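Long-range contacts in CELL division control protein 6 (Pyrobaculum aerophilum, PDB 1FNN), which binds adenine nucleotide with magnesium, probably hydrolyses ATP, and is thought to help regulate the initiation of DNA replication: residues 117-121 with 153-159; 146-150 with 181-185. All coordinates share one frame; numbering follows the deposited sequence.

Interaction 1: 117-121 with 153-159; sequences VEHLR and DKLGAFR
R121 and L120, near the end of helix 109-122, pack against the end of helix 152-155 and the turn that follows it. Both segments belong to the AAA domain, a P-loop NTPase fold built on a parallel sheet. Each leads into a neighbouring strand of that sheet, 127-132 and 160-166.

R121 runs along the carbonyl end of the short helix. Its CB lies 3.3 Å from L155 O. CG is anti to the backbone N (chi1 178°), and this keeps R121 CG 3.5 Å from L155 O. R121 CD then moves on to K154 O, also at 3.5 Å. At the tip, NH1 gives a weak hydrogen bond to K154 O, 2.9 Å long and bent (130° at the hydrogen). The extended arm thus passes along the outside of the helix, from the L155 carbonyl to that of K154. G156 leaves the helix with positive phi (102°), and its backbone N lies over one face of the R121 guanidinium.

The apolar side of the contact lies deeper. The L120 and L155 side chains run side by side and point the same way, with L120 CD1 3.8 Å from L155 CD2. V117 crosses L155 at about a right angle.

R159 is buried and reaches back to the helix end. Its NE donates to L155 O at 2.9 Å, approaching from above the carbonyl plane. NH2 forms a salt bridge with D124, NH1 bonds to L125 O, and Y126 makes a cation-pi contact with R159. A leucine here would probably leave the D124 carboxylate without its charged mate and L155 O without this donor. A157 CB and L120 O lie off-centre on opposite faces of the R159 guanidinium, and L120 O is also 3.5 Å from R159 CD.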
ATOM      1  N   VAL A 117      19.054 -25.366  16.074  1.00 46.44           N
ATOM      2  CA  VAL A 117      20.498 -25.061  16.163  1.00 44.61           C
ATOM      3  C   VAL A 117      21.347 -26.206  15.666  1.00 45.14           C
ATOM      4  O   VAL A 117      22.368 -26.044  14.988  1.00 46.24           O
ATOM      5  CB  VAL A 117      20.845 -24.697  17.631  1.00 49.47           C
ATOM      6  CG1 VAL A 117      22.337 -24.663  17.860  1.00 41.27           C
ATOM      7  CG2 VAL A 117      20.200 -23.352  17.972  1.00 51.07           C
ATOM      8  N   GLU A 118      21.036 -27.445  16.090  1.00 47.43           N
ATOM      9  CA  GLU A 118      21.842 -28.602  15.640  1.00 46.34           C
ATOM     10  C   GLU A 118      21.901 -28.726  14.128  1.00 39.84           C
ATOM     11  O   GLU A 118      22.957 -28.886  13.459  1.00 41.89           O
ATOM     12  CB  GLU A 118      21.185 -29.868  16.246  1.00 46.61           C
ATOM     13  CG  GLU A 118      21.892 -31.142  15.757  1.00 58.08           C
ATOM     14  CD  GLU A 118      21.004 -32.354  15.987  1.00 57.72           C
ATOM     15  OE1 GLU A 118      20.591 -32.593  17.139  1.00 61.92           O
ATOM     16  OE2 GLU A 118      20.705 -33.086  15.022  1.00 61.31           O
ATOM     17  N   HIS A 119      20.723 -28.609  13.501  1.00 41.35           N
ATOM     18  CA  HIS A 119      20.696 -28.703  12.027  1.00 39.40           C
ATOM     19  C   HIS A 119      21.488 -27.584  11.374  1.00 42.13           C
ATOM     20  O   HIS A 119      22.299 -27.846  10.472  1.00 43.04           O
ATOM     21  CB  HIS A 119      19.251 -28.751  11.522  1.00 38.56           C
ATOM     22  CG  HIS A 119      18.688 -30.137  11.440  1.00 48.22           C
ATOM     23  ND1 HIS A 119      18.624 -30.836  10.247  1.00 49.50           N
ATOM     24  CD2 HIS A 119      18.165 -30.947  12.402  1.00 46.42           C
ATOM     25  CE1 HIS A 119      18.083 -32.023  10.486  1.00 47.92           C
ATOM     26  NE2 HIS A 119      17.798 -32.115  11.777  1.00 48.34           N
ATOM     27  N   LEU A 120      21.359 -26.331  11.860  1.00 42.94           N
ATOM     28  CA  LEU A 120      22.115 -25.216  11.253  1.00 41.32           C
ATOM     29  C   LEU A 120      23.618 -25.430  11.351  1.00 42.05           C
ATOM     30  O   LEU A 120      24.419 -25.243  10.443  1.00 41.18           O
ATOM     31  CB  LEU A 120      21.720 -23.901  11.957  1.00 43.32           C
ATOM     32  CG  LEU A 120      20.317 -23.333  11.677  1.00 47.29           C
ATOM     33  CD1 LEU A 120      20.047 -22.112  12.564  1.00 39.18           C
ATOM     34  CD2 LEU A 120      20.130 -22.985  10.199  1.00 40.77           C
ATOM     35  N   ARG A 121      24.041 -25.904  12.529  1.00 48.74           N
ATOM     36  CA  ARG A 121      25.435 -26.210  12.817  1.00 48.38           C
ATOM     37  C   ARG A 121      25.954 -27.440  12.091  1.00 50.35           C
ATOM     38  O   ARG A 121      26.919 -27.327  11.321  1.00 50.47           O
ATOM     39  CB  ARG A 121      25.612 -26.441  14.326  1.00 60.08           C
ATOM     40  CG  ARG A 121      27.040 -26.815  14.707  1.00 67.95           C
ATOM     41  CD  ARG A 121      27.186 -26.932  16.228  1.00 70.84           C
ATOM     42  NE  ARG A 121      28.594 -26.761  16.549  1.00 80.60           N
ATOM     43  CZ  ARG A 121      29.129 -26.177  17.608  1.00 88.14           C
ATOM     44  NH1 ARG A 121      28.392 -25.641  18.570  1.00 88.68           N
ATOM     45  NH2 ARG A 121      30.456 -26.140  17.687  1.00 89.97           N
ATOM     46  N   ASP A 153      28.430 -19.221  19.331  1.00 55.19           N
ATOM     47  CA  ASP A 153      29.221 -20.358  19.798  1.00 56.04           C
ATOM     48  C   ASP A 153      28.396 -21.633  19.738  1.00 55.16           C
ATOM     49  O   ASP A 153      28.930 -22.634  19.259  1.00 54.96           O
ATOM     50  CB  ASP A 153      29.801 -20.177  21.206  1.00 62.88           C
ATOM     51  CG  ASP A 153      30.812 -19.046  21.218  1.00 62.43           C
ATOM     52  OD1 ASP A 153      31.583 -18.906  20.245  1.00 73.23           O
ATOM     53  OD2 ASP A 153      30.831 -18.297  22.205  1.00 71.55           O
ATOM     54  N   LYS A 154      27.114 -21.536  20.072  1.00 56.36           N
ATOM     55  CA  LYS A 154      26.233 -22.690  19.892  1.00 55.94           C
ATOM     56  C   LYS A 154      25.971 -22.954  18.415  1.00 55.28           C
ATOM     57  O   LYS A 154      25.975 -24.108  17.983  1.00 52.64           O
ATOM     58  CB  LYS A 154      24.910 -22.477  20.599  1.00 63.18           C
ATOM     59  CG  LYS A 154      24.948 -22.577  22.112  1.00 70.88           C
ATOM     60  CD  LYS A 154      23.672 -21.974  22.695  1.00 74.67           C
ATOM     61  CE  LYS A 154      23.647 -22.142  24.207  1.00 83.02           C
ATOM     62  NZ  LYS A 154      24.938 -21.721  24.830  1.00 88.29           N
ATOM     63  N   LEU A 155      25.867 -21.888  17.597  1.00 53.98           N
ATOM     64  CA  LEU A 155      25.619 -22.125  16.170  1.00 51.14           C
ATOM     65  C   LEU A 155      26.856 -22.602  15.434  1.00 50.41           C
ATOM     66  O   LEU A 155      26.741 -23.296  14.409  1.00 48.09           O
ATOM     67  CB  LEU A 155      25.051 -20.839  15.553  1.00 43.37           C
ATOM     68  CG  LEU A 155      23.610 -20.557  15.980  1.00 45.32           C
ATOM     69  CD1 LEU A 155      23.270 -19.081  15.777  1.00 44.41           C
ATOM     70  CD2 LEU A 155      22.656 -21.454  15.182  1.00 47.83           C
ATOM     71  N   GLY A 156      28.040 -22.125  15.849  1.00 51.06           N
ATOM     72  CA  GLY A 156      29.266 -22.397  15.114  1.00 49.79           C
ATOM     73  C   GLY A 156      29.734 -21.230  14.266  1.00 51.44           C
ATOM     74  O   GLY A 156      30.876 -21.171  13.795  1.00 49.24           O
ATOM     75  N   ALA A 157      28.817 -20.294  14.004  1.00 47.91           N
ATOM     76  CA  ALA A 157      29.118 -19.100  13.223  1.00 44.40           C
ATOM     77  C   ALA A 157      27.961 -18.130  13.411  1.00 43.71           C
ATOM     78  O   ALA A 157      27.015 -18.503  14.128  1.00 43.57           O
ATOM     79  CB  ALA A 157      29.274 -19.424  11.742  1.00 41.56           C
ATOM     80  N   PHE A 158      28.014 -16.929  12.826  1.00 44.67           N
ATOM     81  CA  PHE A 158      26.761 -16.106  12.946  1.00 43.98           C
ATOM     82  C   PHE A 158      25.908 -16.640  11.797  1.00 43.23           C
ATOM     83  O   PHE A 158      26.008 -16.133  10.673  1.00 42.01           O
ATOM     84  CB  PHE A 158      27.159 -14.643  12.835  1.00 43.64           C
ATOM     85  CG  PHE A 158      27.722 -14.111  14.126  1.00 42.44           C
ATOM     86  CD1 PHE A 158      29.070 -13.846  14.240  1.00 50.82           C
ATOM     87  CD2 PHE A 158      26.888 -13.883  15.208  1.00 47.29           C
ATOM     88  CE1 PHE A 158      29.606 -13.352  15.424  1.00 48.36           C
ATOM     89  CE2 PHE A 158      27.420 -13.394  16.385  1.00 51.32           C
ATOM     90  CZ  PHE A 158      28.773 -13.129  16.497  1.00 44.86           C
ATOM     91  N   ARG A 159      25.122 -17.692  12.094  1.00 39.90           N
ATOM     92  CA  ARG A 159      24.437 -18.371  11.002  1.00 42.64           C
ATOM     93  C   ARG A 159      23.121 -17.767  10.590  1.00 40.94           C
ATOM     94  O   ARG A 159      22.437 -18.364   9.765  1.00 39.51           O
ATOM     95  CB  ARG A 159      24.307 -19.881  11.356  1.00 41.39           C
ATOM     96  CG  ARG A 159      25.649 -20.620  11.243  1.00 46.04           C
ATOM     97  CD  ARG A 159      25.472 -22.143  11.575  1.00 41.66           C
ATOM     98  NE  ARG A 159      26.782 -22.817  11.515  1.00 46.70           N
ATOM     99  CZ  ARG A 159      27.432 -23.096  10.398  1.00 48.54           C
ATOM    100  NH1 ARG A 159      26.941 -22.779   9.205  1.00 42.88           N
ATOM    101  NH2 ARG A 159      28.615 -23.705  10.355  1.00 50.09           N
TER

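Interaction 2: 146-150 with 181-185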
ATOM      1  N   ILE A 146      14.994 -13.110  17.810  1.00 42.02           N
ATOM      2  CA  ILE A 146      15.999 -12.058  17.839  1.00 42.81           C
ATOM      3  C   ILE A 146      17.258 -12.495  18.556  1.00 46.53           C
ATOM      4  O   ILE A 146      18.346 -12.187  18.063  1.00 48.52           O
ATOM      5  CB  ILE A 146      15.452 -10.770  18.524  1.00 42.51           C
ATOM      6  CG1 ILE A 146      14.400 -10.154  17.595  1.00 47.30           C
ATOM      7  CG2 ILE A 146      16.588  -9.798  18.805  1.00 47.85           C
ATOM      8  CD1 ILE A 146      13.454  -9.157  18.251  1.00 48.51           C
ATOM      9  N   ARG A 147      17.142 -13.201  19.672  1.00 48.97           N
ATOM     10  CA  ARG A 147      18.299 -13.597  20.464  1.00 52.55           C
ATOM     11  C   ARG A 147      19.068 -14.775  19.893  1.00 52.78           C
ATOM     12  O   ARG A 147      20.300 -14.792  19.997  1.00 51.39           O
ATOM     13  CB  ARG A 147      17.868 -13.939  21.906  1.00 60.61           C
ATOM     14  CG  ARG A 147      17.519 -12.679  22.686  1.00 72.56           C
ATOM     15  CD  ARG A 147      16.757 -12.944  23.983  1.00 79.00           C
ATOM     16  NE  ARG A 147      17.233 -12.002  24.977  1.00 93.19           N
ATOM     17  CZ  ARG A 147      17.014 -11.772  26.246  1.00 98.28           C
ATOM     18  NH1 ARG A 147      16.172 -12.478  26.988  1.00101.51           N
ATOM     19  NH2 ARG A 147      17.681 -10.768  26.820  1.00103.80           N
ATOM     20  N   LEU A 148      18.365 -15.601  19.109  1.00 52.08           N
ATOM     21  CA  LEU A 148      19.004 -16.787  18.544  1.00 48.28           C
ATOM     22  C   LEU A 148      20.192 -16.427  17.680  1.00 45.97           C
ATOM     23  O   LEU A 148      21.257 -17.031  17.805  1.00 45.07           O
ATOM     24  CB  LEU A 148      17.970 -17.632  17.796  1.00 48.55           C
ATOM     25  CG  LEU A 148      18.414 -19.018  17.317  1.00 55.41           C
ATOM     26  CD1 LEU A 148      18.962 -19.848  18.479  1.00 58.64           C
ATOM     27  CD2 LEU A 148      17.242 -19.750  16.668  1.00 52.64           C
ATOM     28  N   GLY A 149      20.109 -15.405  16.829  1.00 44.47           N
ATOM     29  CA  GLY A 149      21.182 -15.008  15.958  1.00 44.46           C
ATOM     30  C   GLY A 149      22.460 -14.571  16.653  1.00 45.68           C
ATOM     31  O   GLY A 149      23.502 -14.465  15.999  1.00 41.76           O
ATOM     32  N   GLN A 150      22.407 -14.182  17.916  1.00 47.09           N
ATOM     33  CA  GLN A 150      23.567 -13.829  18.705  1.00 53.60           C
ATOM     34  C   GLN A 150      24.347 -15.022  19.236  1.00 53.50           C
ATOM     35  O   GLN A 150      25.520 -14.885  19.599  1.00 59.93           O
ATOM     36  CB  GLN A 150      23.150 -13.004  19.930  1.00 56.73           C
ATOM     37  CG  GLN A 150      23.126 -11.516  19.656  1.00 65.92           C
ATOM     38  CD  GLN A 150      23.177 -10.719  20.959  1.00 71.63           C
ATOM     39  OE1 GLN A 150      23.805  -9.661  20.954  1.00 71.39           O
ATOM     40  NE2 GLN A 150      22.538 -11.226  22.015  1.00 66.20           N
ATOM     41  N   GLY A 181      17.526  -3.702  22.236  1.00 60.77           N
ATOM     42  CA  GLY A 181      18.895  -3.305  21.979  1.00 66.81           C
ATOM     43  C   GLY A 181      19.498  -3.901  20.718  1.00 66.79           C
ATOM     44  O   GLY A 181      20.252  -3.234  20.000  1.00 68.17           O
ATOM     45  N   ILE A 182      19.181  -5.150  20.401  1.00 68.19           N
ATOM     46  CA  ILE A 182      19.718  -5.812  19.206  1.00 63.64           C
ATOM     47  C   ILE A 182      19.230  -5.220  17.902  1.00 64.36           C
ATOM     48  O   ILE A 182      20.009  -5.022  16.962  1.00 66.22           O
ATOM     49  CB  ILE A 182      19.389  -7.308  19.314  1.00 58.84           C
ATOM     50  CG1 ILE A 182      19.991  -7.863  20.611  1.00 62.47           C
ATOM     51  CG2 ILE A 182      19.871  -8.051  18.077  1.00 57.47           C
ATOM     52  CD1 ILE A 182      19.516  -9.237  21.012  1.00 56.97           C
ATOM     53  N   MET A 183      17.959  -4.927  17.724  1.00 64.03           N
ATOM     54  CA  MET A 183      17.376  -4.428  16.493  1.00 64.88           C
ATOM     55  C   MET A 183      17.327  -2.924  16.241  1.00 68.09           C
ATOM     56  O   MET A 183      16.846  -2.543  15.149  1.00 68.38           O
ATOM     57  CB  MET A 183      15.864  -4.806  16.508  1.00 54.94           C
ATOM     58  CG  MET A 183      15.671  -6.310  16.759  1.00 64.66           C
ATOM     59  SD  MET A 183      16.233  -7.198  15.292  1.00 63.02           S
ATOM     60  CE  MET A 183      17.083  -8.600  15.934  1.00 70.57           C
ATOM     61  N   GLY A 184      17.494  -2.101  17.263  1.00 64.81           N
ATOM     62  CA  GLY A 184      17.289  -0.669  17.122  1.00 65.87           C
ATOM     63  C   GLY A 184      18.472  -0.051  16.401  1.00 67.52           C
ATOM     64  O   GLY A 184      19.597  -0.540  16.446  1.00 68.05           O
ATOM     65  N   LYS A 185      18.179   0.920  15.552  1.00 68.83           N
ATOM     66  CA  LYS A 185      19.183   1.575  14.734  1.00 69.74           C
ATOM     67  C   LYS A 185      19.589   0.757  13.519  1.00 65.33           C
ATOM     68  O   LYS A 185      20.594   1.099  12.867  1.00 68.79           O
ATOM     69  CB  LYS A 185      20.414   2.004  15.536  1.00 82.03           C
ATOM     70  CG  LYS A 185      21.000   3.306  14.969  1.00 91.21           C
ATOM     71  CD  LYS A 185      21.610   4.123  16.110  1.00 98.23           C
ATOM     72  CE  LYS A 185      21.321   5.605  15.920  1.00101.39           C
ATOM     73  NZ  LYS A 185      21.530   6.364  17.186  1.00108.11           N
TER
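I146, on helix 139-148, meets I182 and M183 near the end of helix 177-183. These three buried side chains form the main part of the contact. I146 and I182 slide past each other in opposite directions. I146 CG2 is anti to its own backbone N, and from there it rests 3.7 Å from I182 CD1 and 3.8 Å from both I182 CB and I182 CG2. The methyl therefore lies along the flank of I182.

M183 approaches I146 at a slant. Its chain is bent at chi2 (-70°), which brings the sulfur end back toward I146. M183 CG lies 3.9 Å from I146 CD1, and M183 SD is 4.2 Å from I146 CG1. The exposed Q150 comes from the direction opposite to I182. Its amide NE2 is 3.8 Å from I182 CD1, which is plain packing.

L162 of strand 160-166 touches I146 and M183, and so joins the two helices to the central sheet. Y44 packs on I182 and M183, and its OH bonds to I146 O. With only carbon and sulfur meeting in the buried part, the contact between the segments depends on shape and exclusion of water rather than on directed bonds.

Overall arrangement
The segments alternate along the chain: 117-121, 146-150, 153-159, then 181-185. The centres of interactions 1 and 2 are about 16 Å apart, and the two contacts touch directly. L155 CD1 packs on L148 O at 3.5 Å, and V117 CG2 meets L148 CD1 at 3.8 Å. L148, inside a segment of interaction 2, thus packs on V117 and L155 of interaction 1. F158 CD2 lies 3.5 Å from G149 O. Y44 touches F158 of interaction 1 and also I182, M183 and Q150 of interaction 2. Both contacts lie away from the ADP and magnesium sites. They join helices to each other and to the sheet within the nucleotide-binding fold.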